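Local coordinates for protein RNA-dependent RNA Polymerase (Bombyx mori cytoplasmic polyhedrosis virus, PDB 6TZ0) that synthesises viral RNA inside the capsid, copying RNA templates into plus strands during transcription and into minus strands during genome replication, at residues A444-S448 with S980-K985. Residues are numbered along the deposited sequence; the frame is centred on the assembly and turned at random.
Sequences AWSNS and SAMATK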
loop_
_atom_site.group_PDB
_atom_site.type_symbol
_atom_site.label_atom_id
_atom_site.label_comp_id
_atom_site.label_asym_id
_atom_site.label_seq_id
_atom_site.Cartn_x
_atom_site.Cartn_y
_atom_site.Cartn_z
ATOM N N ALA A 444 3.701 -5.022 25.204
ATOM C CA ALA A 444 2.659 -4.050 24.916
ATOM C C ALA A 444 1.616 -4.671 23.999
ATOM O O ALA A 444 1.783 -5.777 23.482
ATOM C CB ALA A 444 3.243 -2.782 24.286
ATOM N N TRP A 445 0.515 -3.946 23.831
ATOM C CA TRP A 445 -0.459 -4.179 22.774
ATOM C C TRP A 445 -0.394 -2.985 21.841
ATOM O O TRP A 445 -0.615 -1.849 22.273
ATOM C CB TRP A 445 -1.870 -4.339 23.339
ATOM C CG TRP A 445 -2.105 -5.610 24.075
ATOM C CD1 TRP A 445 -1.900 -5.836 25.402
ATOM C CD2 TRP A 445 -2.653 -6.815 23.544
ATOM N NE1 TRP A 445 -2.258 -7.117 25.725
ATOM C CE2 TRP A 445 -2.726 -7.741 24.600
ATOM C CE3 TRP A 445 -3.081 -7.207 22.273
ATOM C CZ2 TRP A 445 -3.206 -9.035 24.428
ATOM C CZ3 TRP A 445 -3.557 -8.493 22.103
ATOM C CH2 TRP A 445 -3.616 -9.391 23.175
ATOM N N SER A 446 -0.089 -3.232 20.571
ATOM C CA SER A 446 0.078 -2.139 19.628
ATOM C C SER A 446 -0.150 -2.653 18.218
ATOM O O SER A 446 -0.108 -3.856 17.956
ATOM C CB SER A 446 1.466 -1.509 19.749
ATOM O OG SER A 446 1.597 -0.422 18.854
ATOM N N ASN A 447 -0.384 -1.714 17.309
ATOM C CA ASN A 447 -0.485 -2.007 15.891
ATOM C C ASN A 447 0.496 -1.206 15.051
ATOM O O ASN A 447 0.423 -1.265 13.820
ATOM C CB ASN A 447 -1.918 -1.769 15.395
ATOM C CG ASN A 447 -2.434 -0.377 15.712
ATOM O OD1 ASN A 447 -1.736 0.453 16.291
ATOM N ND2 ASN A 447 -3.666 -0.111 15.305
ATOM N N SER A 448 1.393 -0.451 15.674
ATOM C CA SER A 448 2.388 0.300 14.931
ATOM C C SER A 448 3.614 -0.562 14.688
ATOM O O SER A 448 3.984 -1.391 15.523
ATOM C CB SER A 448 2.790 1.560 15.685
ATOM O OG SER A 448 3.508 1.220 16.847
ATOM N N SER A 980 1.636 5.224 20.581
ATOM C CA SER A 980 1.045 4.075 19.910
ATOM C C SER A 980 1.170 2.758 20.674
ATOM O O SER A 980 1.045 1.700 20.054
ATOM C CB SER A 980 1.651 3.926 18.515
ATOM O OG SER A 980 3.039 3.678 18.591
ATOM N N ALA A 981 1.381 2.776 21.987
ATOM C CA ALA A 981 1.473 1.538 22.751
ATOM C C ALA A 981 0.465 1.510 23.894
ATOM O O ALA A 981 0.114 2.544 24.468
ATOM C CB ALA A 981 2.880 1.335 23.310
ATOM N N MET A 982 0.008 0.301 24.223
ATOM C CA MET A 982 -0.974 0.074 25.273
ATOM C C MET A 982 -0.529 -1.091 26.141
ATOM O O MET A 982 0.185 -1.984 25.682
ATOM C CB MET A 982 -2.348 -0.252 24.704
ATOM C CG MET A 982 -3.007 0.868 23.957
ATOM S SD MET A 982 -4.536 0.258 23.255
ATOM C CE MET A 982 -3.837 -0.785 21.995
ATOM N N ALA A 983 -0.973 -1.086 27.395
ATOM C CA ALA A 983 -0.730 -2.208 28.290
ATOM C C ALA A 983 -1.887 -3.194 28.332
ATOM O O ALA A 983 -1.801 -4.194 29.051
ATOM C CB ALA A 983 -0.433 -1.709 29.706
ATOM N N THR A 984 -2.957 -2.943 27.582
ATOM C CA THR A 984 -4.083 -3.856 27.491
ATOM C C THR A 984 -4.650 -3.797 26.082
ATOM O O THR A 984 -4.271 -2.947 25.273
ATOM C CB THR A 984 -5.163 -3.526 28.521
ATOM O OG1 THR A 984 -6.207 -4.504 28.447
ATOM C CG2 THR A 984 -5.735 -2.146 28.260
ATOM N N LYS A 985 -5.573 -4.709 25.787
ATOM C CA LYS A 985 -6.118 -4.812 24.441
ATOM C C LYS A 985 -7.445 -4.092 24.257
ATOM O O LYS A 985 -7.944 -4.041 23.128
ATOM C CB LYS A 985 -6.286 -6.281 24.046
ATOM C CG LYS A 985 -7.332 -7.028 24.846
ATOM C CD LYS A 985 -7.392 -8.488 24.429
ATOM C CE LYS A 985 -8.410 -9.267 25.248
ATOM N NZ LYS A 985 -9.810 -8.849 24.959
#
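A single antiparallel bridge joins the end of strand 442-446, in the central polymerase region, to the chain that follows helix 973-979 in the C-terminal region, away from the known nucleotide and metal sites. W445 and M982 form the hydrogen-bonded pair: W445 N donates to M982 O at 2.7 Å, almost straight, and M982 N returns a more bent bond to W445 O at 3.0 Å. Strand 442-446 already pairs with strand 434-437 of its hairpin, so 980-985 adds a short third line of backbone.

The CA-to-CB bond of W445 points toward 980-985, and with chi1 m the indole lies beside A983-K985. K985 CB sits 3.7 Å from the centroid of the W445 six-membered ring, nearly on its normal, a CH-pi contact; lysine suits this exposed spot because its ammonium leads away beyond the methylenes. In M982, chi1 m, chi2 t and chi3 m bring CE to 4.3 Å from W445 CB, although CA-to-CB points sideways. The small A444 and A981 meet CB to CB at 4.2 Å beside the bridge.

At the other end, S446 is t, and its OG gives a very short 2.5 Å hydrogen bond to S980 O while accepting from S448 N at 3.2 Å, an ST turn. S448 and S980, both p, share a hydrogen bond between their OG atoms, 3.1 Å apart; S448, N-cap of helix 449-455, also weakly bonds V451 N through OG, and S980 OG bonds K976 O. Compact hydroxyls thus tie strand end, helix start and helix end together, backbone bonds hold the middle, and mainly van der Waals and CH-pi contact follows, without any salt bridge between the segments.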